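Local coordinates for envelopment polyprotein (Bovine Schmallenberg virus BH80/Germany/2011, PDB 7A56) that probably drives fusion of the viral envelope with a host-cell membrane as the class II fusion glycoprotein Gc, captured here in its postfusion form, at residues F117-T121 with C264-Y270; E186-K192 with P239-K245; K248-I254 with L310-L316. One frame throughout, in Å; residues are numbered along the deposited sequence.

Contact 1 (F117-T121 with C264-Y270); sequences FLYET and CGSVQLY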
loop_
_atom_site.group_PDB
_atom_site.type_symbol
_atom_site.label_atom_id
_atom_site.label_comp_id
_atom_site.label_asym_id
_atom_site.label_seq_id
_atom_site.Cartn_x
_atom_site.Cartn_y
_atom_site.Cartn_z
ATOM N N PHE A 117 -9.378 15.852 11.747
ATOM C CA PHE A 117 -9.802 16.891 10.835
ATOM C C PHE A 117 -8.621 17.797 10.511
ATOM O O PHE A 117 -7.904 18.245 11.423
ATOM C CB PHE A 117 -10.943 17.686 11.442
ATOM C CG PHE A 117 -11.250 18.937 10.663
ATOM C CD1 PHE A 117 -12.046 18.892 9.529
ATOM C CD2 PHE A 117 -10.727 20.159 11.072
ATOM C CE1 PHE A 117 -12.316 20.084 8.823
ATOM C CE2 PHE A 117 -10.993 21.291 10.365
ATOM C CZ PHE A 117 -11.805 21.242 9.265
ATOM N N LEU A 118 -8.419 18.058 9.209
ATOM C CA LEU A 118 -7.397 19.005 8.746
ATOM C C LEU A 118 -7.957 20.367 8.334
ATOM O O LEU A 118 -7.500 21.378 8.862
ATOM C CB LEU A 118 -6.604 18.430 7.562
ATOM C CG LEU A 118 -5.852 17.129 7.833
ATOM C CD1 LEU A 118 -5.068 16.829 6.544
ATOM C CD2 LEU A 118 -4.964 17.236 9.056
ATOM N N TYR A 119 -8.925 20.416 7.409
ATOM C CA TYR A 119 -9.376 21.728 6.939
ATOM C C TYR A 119 -10.612 21.530 6.068
ATOM O O TYR A 119 -10.904 20.420 5.622
ATOM C CB TYR A 119 -8.262 22.440 6.145
ATOM C CG TYR A 119 -7.786 21.634 4.930
ATOM C CD1 TYR A 119 -8.550 21.617 3.751
ATOM C CD2 TYR A 119 -6.553 20.947 4.953
ATOM C CE1 TYR A 119 -8.130 20.956 2.645
ATOM C CE2 TYR A 119 -6.124 20.231 3.857
ATOM C CZ TYR A 119 -6.917 20.236 2.708
ATOM O OH TYR A 119 -6.537 19.515 1.601
ATOM N N GLU A 120 -11.299 22.627 5.778
ATOM C CA GLU A 120 -12.335 22.676 4.757
ATOM C C GLU A 120 -11.776 23.370 3.526
ATOM O O GLU A 120 -10.904 24.235 3.640
ATOM C CB GLU A 120 -13.563 23.463 5.228
ATOM C CG GLU A 120 -14.472 22.772 6.141
ATOM C CD GLU A 120 -15.609 23.680 6.595
ATOM O OE1 GLU A 120 -15.326 24.767 7.173
ATOM O OE2 GLU A 120 -16.785 23.310 6.360
ATOM N N THR A 121 -12.308 23.009 2.348
ATOM C CA THR A 121 -11.974 23.713 1.109
ATOM C C THR A 121 -13.241 23.787 0.260
ATOM O O THR A 121 -14.266 23.153 0.557
ATOM C CB THR A 121 -10.767 23.060 0.341
ATOM O OG1 THR A 121 -10.268 23.963 -0.665
ATOM C CG2 THR A 121 -11.129 21.685 -0.362
ATOM N N CYS A 264 -6.401 19.257 -5.216
ATOM C CA CYS A 264 -7.536 19.524 -4.348
ATOM C C CYS A 264 -7.055 20.040 -2.993
ATOM O O CYS A 264 -6.104 19.502 -2.423
ATOM C CB CYS A 264 -8.394 18.228 -4.144
ATOM S SG CYS A 264 -9.742 18.510 -2.926
ATOM N N GLY A 265 -7.718 21.085 -2.467
ATOM C CA GLY A 265 -7.367 21.564 -1.132
ATOM C C GLY A 265 -6.165 22.515 -1.052
ATOM O O GLY A 265 -5.483 22.560 -0.011
ATOM N N SER A 266 -5.850 23.246 -2.131
ATOM C CA SER A 266 -4.781 24.254 -2.085
ATOM C C SER A 266 -5.176 25.501 -1.306
ATOM O O SER A 266 -4.302 26.343 -0.992
ATOM C CB SER A 266 -4.336 24.643 -3.513
ATOM O OG SER A 266 -5.390 25.299 -4.213
ATOM N N VAL A 267 -6.454 25.681 -0.993
ATOM C CA VAL A 267 -6.883 26.750 -0.096
ATOM C C VAL A 267 -7.606 26.101 1.068
ATOM O O VAL A 267 -8.546 25.312 0.847
ATOM C CB VAL A 267 -7.803 27.769 -0.784
ATOM C CG1 VAL A 267 -8.205 28.863 0.220
ATOM C CG2 VAL A 267 -7.026 28.455 -1.956
ATOM N N GLN A 268 -7.180 26.416 2.296
ATOM C CA GLN A 268 -7.555 25.564 3.441
ATOM C C GLN A 268 -8.080 26.444 4.562
ATOM O O GLN A 268 -7.356 27.300 5.073
ATOM C CB GLN A 268 -6.376 24.722 3.942
ATOM C CG GLN A 268 -5.728 23.885 2.853
ATOM C CD GLN A 268 -4.396 23.277 3.269
ATOM O OE1 GLN A 268 -3.846 23.546 4.334
ATOM N NE2 GLN A 268 -3.911 22.400 2.449
ATOM N N LEU A 269 -9.343 26.235 4.931
ATOM C CA LEU A 269 -9.986 26.933 6.036
ATOM C C LEU A 269 -9.994 26.016 7.241
ATOM O O LEU A 269 -10.594 24.930 7.191
ATOM C CB LEU A 269 -11.414 27.327 5.668
ATOM C CG LEU A 269 -12.232 28.002 6.775
ATOM C CD1 LEU A 269 -11.752 29.395 6.945
ATOM C CD2 LEU A 269 -13.713 28.006 6.379
ATOM N N TYR A 270 -9.337 26.440 8.318
ATOM C CA TYR A 270 -9.304 25.639 9.533
ATOM C C TYR A 270 -9.398 26.571 10.735
ATOM O O TYR A 270 -9.629 27.781 10.604
ATOM C CB TYR A 270 -8.066 24.730 9.569
ATOM C CG TYR A 270 -6.759 25.415 9.897
ATOM C CD1 TYR A 270 -6.325 26.518 9.182
ATOM C CD2 TYR A 270 -5.947 24.937 10.921
ATOM C CE1 TYR A 270 -5.129 27.129 9.483
ATOM C CE2 TYR A 270 -4.750 25.545 11.231
ATOM C CZ TYR A 270 -4.349 26.633 10.513
ATOM O OH TYR A 270 -3.157 27.227 10.837
HETATM O O HOH W 1 -12.868 24.804 9.027
HETATM O O HOH W 2 -8.954 23.892 -3.083
#

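Contact 2 (E186-K192 with P239-K245); sequences EYKIYKK and PNIIAVK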
loop_
_atom_site.group_PDB
_atom_site.type_symbol
_atom_site.label_atom_id
_atom_site.label_comp_id
_atom_site.label_asym_id
_atom_site.label_seq_id
_atom_site.Cartn_x
_atom_site.Cartn_y
_atom_site.Cartn_z
ATOM N N GLU A 186 -17.009 23.248 0.908
ATOM C CA GLU A 186 -17.696 22.141 0.228
ATOM C C GLU A 186 -17.184 20.757 0.667
ATOM O O GLU A 186 -17.987 19.827 0.771
ATOM C CB GLU A 186 -17.572 22.294 -1.298
ATOM C CG GLU A 186 -18.340 23.556 -1.838
ATOM C CD GLU A 186 -19.816 23.269 -2.016
ATOM O OE1 GLU A 186 -20.588 24.197 -2.368
ATOM O OE2 GLU A 186 -20.201 22.066 -1.825
ATOM N N TYR A 187 -15.886 20.619 0.967
ATOM C CA TYR A 187 -15.336 19.329 1.407
ATOM C C TYR A 187 -14.550 19.535 2.699
ATOM O O TYR A 187 -13.923 20.589 2.891
ATOM C CB TYR A 187 -14.383 18.703 0.360
ATOM C CG TYR A 187 -14.973 18.329 -0.988
ATOM C CD1 TYR A 187 -15.240 19.309 -1.959
ATOM C CD2 TYR A 187 -15.214 16.973 -1.316
ATOM C CE1 TYR A 187 -15.742 18.958 -3.203
ATOM C CE2 TYR A 187 -15.724 16.618 -2.561
ATOM C CZ TYR A 187 -15.981 17.614 -3.507
ATOM O OH TYR A 187 -16.470 17.275 -4.756
ATOM N N LYS A 188 -14.589 18.519 3.584
ATOM C CA LYS A 188 -13.778 18.469 4.803
ATOM C C LYS A 188 -12.707 17.410 4.619
ATOM O O LYS A 188 -13.014 16.287 4.238
ATOM C CB LYS A 188 -14.599 18.133 6.051
ATOM C CG LYS A 188 -15.859 18.996 6.211
ATOM C CD LYS A 188 -16.487 18.811 7.607
ATOM C CE LYS A 188 -17.350 20.030 8.003
ATOM N NZ LYS A 188 -18.405 20.323 6.998
ATOM N N ILE A 189 -11.473 17.763 4.924
ATOM C CA ILE A 189 -10.318 16.927 4.667
ATOM C C ILE A 189 -9.780 16.469 6.015
ATOM O O ILE A 189 -9.672 17.280 6.972
ATOM C CB ILE A 189 -9.249 17.651 3.817
ATOM C CG1 ILE A 189 -9.634 17.687 2.315
ATOM C CG2 ILE A 189 -7.899 16.903 3.942
ATOM C CD1 ILE A 189 -10.938 18.374 1.910
ATOM N N TYR A 190 -9.520 15.121 6.095
ATOM C CA TYR A 190 -9.016 14.404 7.263
ATOM C C TYR A 190 -7.760 13.607 6.930
ATOM O O TYR A 190 -7.562 13.158 5.802
ATOM C CB TYR A 190 -10.033 13.402 7.782
ATOM C CG TYR A 190 -11.338 14.048 8.200
ATOM C CD1 TYR A 190 -12.326 14.313 7.268
ATOM C CD2 TYR A 190 -11.599 14.304 9.535
ATOM C CE1 TYR A 190 -13.539 14.898 7.653
ATOM C CE2 TYR A 190 -12.799 14.854 9.937
ATOM C CZ TYR A 190 -13.764 15.136 8.987
ATOM O OH TYR A 190 -14.978 15.647 9.387
ATOM N N LYS A 191 -6.917 13.427 7.942
ATOM C CA LYS A 191 -5.708 12.623 7.836
ATOM C C LYS A 191 -5.812 11.413 8.781
ATOM O O LYS A 191 -6.271 11.553 9.925
ATOM C CB LYS A 191 -4.494 13.453 8.208
ATOM C CG LYS A 191 -3.176 12.784 7.867
ATOM C CD LYS A 191 -2.036 13.713 8.303
ATOM C CE LYS A 191 -0.708 13.213 7.777
ATOM N NZ LYS A 191 0.436 14.183 8.016
ATOM N N LYS A 192 -5.272 10.277 8.343
ATOM C CA LYS A 192 -5.231 9.061 9.210
ATOM C C LYS A 192 -4.379 9.346 10.449
ATOM O O LYS A 192 -3.285 9.919 10.338
ATOM C CB LYS A 192 -4.655 7.903 8.396
ATOM C CG LYS A 192 -4.622 6.516 9.143
ATOM C CD LYS A 192 -4.532 5.353 8.131
ATOM C CE LYS A 192 -3.219 5.378 7.410
ATOM N NZ LYS A 192 -3.248 4.546 6.159
ATOM N N PRO A 239 -6.618 4.785 3.214
ATOM C CA PRO A 239 -5.955 5.959 2.637
ATOM C C PRO A 239 -5.387 6.888 3.703
ATOM O O PRO A 239 -5.912 7.004 4.810
ATOM C CB PRO A 239 -7.084 6.661 1.861
ATOM C CG PRO A 239 -8.325 6.267 2.563
ATOM C CD PRO A 239 -8.060 4.759 2.907
ATOM N N ASN A 240 -4.329 7.604 3.342
ATOM C CA ASN A 240 -3.732 8.489 4.341
ATOM C C ASN A 240 -4.529 9.779 4.495
ATOM O O ASN A 240 -4.717 10.272 5.609
ATOM C CB ASN A 240 -2.292 8.796 3.962
ATOM C CG ASN A 240 -1.347 8.340 5.029
ATOM O OD1 ASN A 240 -1.202 7.117 5.294
ATOM N ND2 ASN A 240 -0.740 9.309 5.712
ATOM N N ILE A 241 -5.027 10.312 3.400
ATOM C CA ILE A 241 -5.825 11.538 3.433
ATOM C C ILE A 241 -7.118 11.265 2.691
ATOM O O ILE A 241 -7.123 10.611 1.650
ATOM C CB ILE A 241 -5.058 12.734 2.817
ATOM C CG1 ILE A 241 -3.916 13.112 3.771
ATOM C CG2 ILE A 241 -5.997 13.976 2.601
ATOM C CD1 ILE A 241 -2.984 14.154 3.286
ATOM N N ILE A 242 -8.208 11.797 3.208
ATOM C CA ILE A 242 -9.503 11.663 2.566
ATOM C C ILE A 242 -10.209 13.014 2.518
ATOM O O ILE A 242 -9.931 13.916 3.310
ATOM C CB ILE A 242 -10.408 10.658 3.329
ATOM C CG1 ILE A 242 -10.592 11.148 4.779
ATOM C CG2 ILE A 242 -9.809 9.253 3.218
ATOM C CD1 ILE A 242 -11.689 10.355 5.584
ATOM N N ALA A 243 -11.213 13.093 1.652
ATOM C CA ALA A 243 -12.078 14.252 1.617
ATOM C C ALA A 243 -13.502 13.744 1.769
ATOM O O ALA A 243 -13.842 12.683 1.256
ATOM C CB ALA A 243 -11.890 15.074 0.328
ATOM N N VAL A 244 -14.304 14.448 2.549
ATOM C CA VAL A 244 -15.636 13.999 2.936
ATOM C C VAL A 244 -16.647 15.039 2.482
ATOM O O VAL A 244 -16.479 16.236 2.773
ATOM C CB VAL A 244 -15.723 13.760 4.453
ATOM C CG1 VAL A 244 -17.148 13.409 4.846
ATOM C CG2 VAL A 244 -14.742 12.593 4.846
ATOM N N LYS A 245 -17.677 14.583 1.757
ATOM C CA LYS A 245 -18.802 15.436 1.371
ATOM C C LYS A 245 -20.083 14.618 1.428
ATOM O O LYS A 245 -20.185 13.569 0.781
ATOM C CB LYS A 245 -18.639 16.046 -0.031
ATOM C CG LYS A 245 -19.857 16.896 -0.499
ATOM C CD LYS A 245 -19.435 17.802 -1.641
ATOM C CE LYS A 245 -20.470 18.884 -1.910
ATOM N NZ LYS A 245 -20.802 19.642 -0.673
HETATM O O HOH W 3 -18.660 18.435 4.258
#

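Contact 3 (K248-I254 with L310-L316); sequences KVYVGDI and LEQDNTL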
loop_
_atom_site.group_PDB
_atom_site.type_symbol
_atom_site.label_atom_id
_atom_site.label_comp_id
_atom_site.label_asym_id
_atom_site.label_seq_id
_atom_site.Cartn_x
_atom_site.Cartn_y
_atom_site.Cartn_z
ATOM N N LYS A 248 -20.004 10.943 2.247
ATOM C CA LYS A 248 -19.249 10.076 1.347
ATOM C C LYS A 248 -17.762 10.414 1.373
ATOM O O LYS A 248 -17.383 11.589 1.511
ATOM C CB LYS A 248 -19.791 10.175 -0.078
ATOM C CG LYS A 248 -21.227 9.658 -0.155
ATOM C CD LYS A 248 -21.977 10.337 -1.271
ATOM C CE LYS A 248 -21.610 9.789 -2.640
ATOM N NZ LYS A 248 -22.792 9.107 -3.297
ATOM N N VAL A 249 -16.931 9.373 1.188
ATOM C CA VAL A 249 -15.481 9.440 1.328
ATOM C C VAL A 249 -14.867 9.431 -0.062
ATOM O O VAL A 249 -15.134 8.523 -0.851
ATOM C CB VAL A 249 -14.937 8.284 2.202
ATOM C CG1 VAL A 249 -13.433 8.478 2.459
ATOM C CG2 VAL A 249 -15.641 8.275 3.536
ATOM N N TYR A 250 -14.024 10.447 -0.354
ATOM C CA TYR A 250 -13.296 10.648 -1.598
ATOM C C TYR A 250 -11.800 10.530 -1.375
ATOM O O TYR A 250 -11.248 10.958 -0.350
ATOM C CB TYR A 250 -13.569 12.057 -2.204
ATOM C CG TYR A 250 -15.004 12.226 -2.510
ATOM C CD1 TYR A 250 -15.901 12.545 -1.492
ATOM C CD2 TYR A 250 -15.493 12.010 -3.789
ATOM C CE1 TYR A 250 -17.232 12.645 -1.732
ATOM C CE2 TYR A 250 -16.855 12.137 -4.036
ATOM C CZ TYR A 250 -17.696 12.470 -3.004
ATOM O OH TYR A 250 -19.031 12.589 -3.207
ATOM N N VAL A 251 -11.137 9.986 -2.366
ATOM C CA VAL A 251 -9.709 9.771 -2.273
ATOM C C VAL A 251 -9.072 10.238 -3.567
ATOM O O VAL A 251 -9.691 10.210 -4.641
ATOM C CB VAL A 251 -9.367 8.269 -2.039
ATOM C CG1 VAL A 251 -9.906 7.761 -0.637
ATOM C CG2 VAL A 251 -9.976 7.447 -3.158
ATOM N N GLY A 252 -7.800 10.592 -3.463
ATOM C CA GLY A 252 -7.050 11.050 -4.657
ATOM C C GLY A 252 -6.013 12.118 -4.291
ATOM O O GLY A 252 -5.502 12.131 -3.181
ATOM N N ASP A 253 -5.751 13.001 -5.268
ATOM C CA ASP A 253 -4.833 14.161 -5.230
ATOM C C ASP A 253 -5.165 15.232 -4.204
ATOM O O ASP A 253 -5.818 16.215 -4.581
ATOM C CB ASP A 253 -4.837 14.850 -6.611
ATOM C CG ASP A 253 -3.621 14.466 -7.446
ATOM O OD1 ASP A 253 -2.903 13.598 -6.887
ATOM O OD2 ASP A 253 -3.374 15.020 -8.586
ATOM N N ILE A 254 -4.895 15.016 -2.891
ATOM C CA ILE A 254 -5.427 15.908 -1.844
ATOM C C ILE A 254 -4.276 16.426 -0.996
ATOM O O ILE A 254 -3.478 15.645 -0.477
ATOM C CB ILE A 254 -6.473 15.243 -0.922
ATOM C CG1 ILE A 254 -7.713 14.710 -1.689
ATOM C CG2 ILE A 254 -6.899 16.224 0.194
ATOM C CD1 ILE A 254 -8.567 13.620 -0.796
ATOM N N LEU A 310 -12.352 14.157 -7.609
ATOM C CA LEU A 310 -11.995 13.061 -6.720
ATOM C C LEU A 310 -13.010 11.935 -6.866
ATOM O O LEU A 310 -14.203 12.181 -7.071
ATOM C CB LEU A 310 -11.975 13.522 -5.273
ATOM C CG LEU A 310 -10.980 14.626 -4.907
ATOM C CD1 LEU A 310 -11.323 15.032 -3.502
ATOM C CD2 LEU A 310 -9.528 14.068 -4.954
ATOM N N GLU A 311 -12.523 10.703 -6.737
ATOM C CA GLU A 311 -13.358 9.497 -6.820
ATOM C C GLU A 311 -13.893 9.091 -5.458
ATOM O O GLU A 311 -13.164 9.069 -4.458
ATOM C CB GLU A 311 -12.561 8.348 -7.417
ATOM C CG GLU A 311 -12.103 8.654 -8.830
ATOM C CD GLU A 311 -11.648 7.411 -9.574
ATOM O OE1 GLU A 311 -11.316 6.409 -8.895
ATOM O OE2 GLU A 311 -11.650 7.449 -10.835
ATOM N N GLN A 312 -15.176 8.794 -5.409
ATOM C CA GLN A 312 -15.732 8.332 -4.169
ATOM C C GLN A 312 -15.288 6.881 -4.031
ATOM O O GLN A 312 -15.235 6.156 -5.024
ATOM C CB GLN A 312 -17.251 8.429 -4.188
ATOM C CG GLN A 312 -17.828 8.003 -2.863
ATOM C CD GLN A 312 -19.230 7.491 -2.983
ATOM O OE1 GLN A 312 -19.868 7.637 -4.026
ATOM N NE2 GLN A 312 -19.732 6.901 -1.913
ATOM N N ASP A 313 -14.900 6.488 -2.834
ATOM C CA ASP A 313 -14.525 5.098 -2.546
ATOM C C ASP A 313 -15.669 4.492 -1.739
ATOM O O ASP A 313 -15.795 4.713 -0.527
ATOM C CB ASP A 313 -13.155 5.055 -1.859
ATOM C CG ASP A 313 -12.655 3.616 -1.612
ATOM O OD1 ASP A 313 -13.457 2.676 -1.713
ATOM O OD2 ASP A 313 -11.472 3.414 -1.292
ATOM N N ASN A 314 -16.509 3.702 -2.417
ATOM C CA ASN A 314 -17.649 3.061 -1.772
ATOM C C ASN A 314 -17.253 2.028 -0.729
ATOM O O ASN A 314 -18.102 1.674 0.086
ATOM C CB ASN A 314 -18.551 2.379 -2.790
ATOM C CG ASN A 314 -19.485 3.342 -3.417
ATOM O OD1 ASN A 314 -19.422 3.593 -4.617
ATOM N ND2 ASN A 314 -20.335 3.951 -2.596
ATOM N N THR A 315 -15.993 1.589 -0.688
ATOM C CA THR A 315 -15.619 0.647 0.370
ATOM C C THR A 315 -15.415 1.346 1.697
ATOM O O THR A 315 -15.359 0.676 2.733
ATOM C CB THR A 315 -14.354 -0.115 -0.009
ATOM O OG1 THR A 315 -13.200 0.747 0.034
ATOM C CG2 THR A 315 -14.514 -0.803 -1.417
ATOM N N LEU A 316 -15.322 2.691 1.706
ATOM C CA LEU A 316 -15.083 3.422 2.947
ATOM C C LEU A 316 -16.391 4.008 3.454
ATOM O O LEU A 316 -17.168 4.580 2.678
ATOM C CB LEU A 316 -14.077 4.585 2.756
ATOM C CG LEU A 316 -12.694 4.163 2.240
ATOM C CD1 LEU A 316 -11.804 5.314 1.783
ATOM C CD2 LEU A 316 -11.927 3.349 3.287
HETATM O O HOH W 4 -17.782 6.618 0.425
HETATM O O HOH W 5 -9.631 10.908 -7.423
#

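Contact 1 (F117-T121 with C264-Y270)
The ring of Y119 lies flat against the side chain of Q268: CG of Q268 sits 3.5 Å from the ring centroid, almost exactly on the ring normal, and the amide beyond it stacks with its plane only 9° from that of the ring. Y119 reaches this place because its CG stands between its own backbone N and carbonyl carbon (chi1 58°). Three bonds hold the amide's rotation: Q268 NE2 donates to G265 O at 2.9 Å and to D256 O, and OE1 accepts from G258 N. Y119 OH is bonded to N255 O. G265 takes a left-handed backbone conformation, and its CA lies 3.5 Å from Y119 OH, so the backbone itself packs against the hydroxyl. Next to the stack, E120 and L269 form an antiparallel hydrogen-bonded pair, with E120 N to L269 O and L269 N to E120 O both 2.8 Å and nearly straight. T121 OG1 adds a bond to V267 O of 2.7 Å, in the carbonyl plane. One water links E120 OE1 with L269 O. Strand 187-192 pairs with 117-121, where L118 and Y119 form a classic beta bulge facing I189, and strand 273-275 pairs with 268-270.

Contact 2 (E186-K192 with P239-K245)
K245 and E186 make an unusual end to this ladder: the ammonium grips both the side chain and the backbone of the same residue. K245 NZ forms a salt bridge to E186 OE2 at 2.8 Å, nearly along the C-O axis, and a longer bond of 3.2 Å to E186 O. The E186 chain bends at chi2 (-82°) to bring its carboxylate alongside the lysine, while OE1 goes to R184. K245 passes obliquely over one face of Y187, its CD 4.0 Å from the ring centroid, a CH-pi contact. Along the strands, K188 with V244 and Y190 with I242 are hydrogen-bonded pairs, alternating with the non-hydrogen-bonded pairs I189-A243 and K191-I241. On one face I189 CG2 meets I241 CG2 at 3.7 Å, and I189 CD1 rests on A243 CB; on the other, Y190 CE1 touches V244 CG2 at 3.8 Å. At the far end K192 N donates to N240 O at 2.8 Å, whereas K192 NZ bonds M238 O. On the edge toward strand 98-134, E186 and Y187 both face T121, a classic beta bulge. This is one antiparallel ladder between strands 98-134 and 248-251, in keeping with the beta-rich build of class II fusion proteins.

Contact 3 (K248-I254 with L310-L316)
Y250 and Q312 form a non-hydrogen-bonded antiparallel pair: Q312 CG lies over one face of the ring, Q312 CB is 3.7 Å from Y250 CE2, and L310 O comes to the ring edge. Beyond the ring the extended Q312 chain passes K248, whose CE is 3.1 Å from Q312 OE1. On the side of the strands away from Y250, V249 CG1 packs on L316 CD1 at 3.6 Å, and V251 CG1 meets that same methyl tip to tip. L310 sends CD2 to I254 CG1, the two side chains crossing at about a right angle. Two backbone bonds fix the register, D313 N to V249 O at 2.9 Å and V251 N to E311 O at 3.1 Å. One water extends the ladder between V251 O and E311 N; another joins V249 N, Q312 NE2 and D313 O. Further out, D313 begins a type I turn and an Asx turn: its OD1 accepts from T315 OG1 at 2.6 Å and from T315 N, both from one face of the carboxylate. E311 OE2 makes a salt bridge to R116 of the third subunit. Strand 241-245 flanks 248-251, while L316 packs on strand 325-328 and K412 of strand 408-414 bonds Q312 O.

Overall arrangement
The three contacts follow one another across neighbouring strands, with contacts 2 and 3 nearer the centre of the chain than contact 1. Strand 187-192 joins contact 1 to contact 2, and strand 241-245 joins contact 2 to contact 3. The centre of contact 2 lies about 9 Å from that of contact 1 and about 8 Å from that of contact 3, while the centres of the outer two are about 16 Å apart. L118 N to I189 O (2.7 Å) and A243 O to Y250 N (2.8 Å) are probable hydrogen bonds at the two seams. I254 closes the set, its CG2 3.4 Å from I241 CG2 and 3.6 Å from Y119 OH. The C264-C307 disulfide lies beside L310, where contacts 1 and 3 meet.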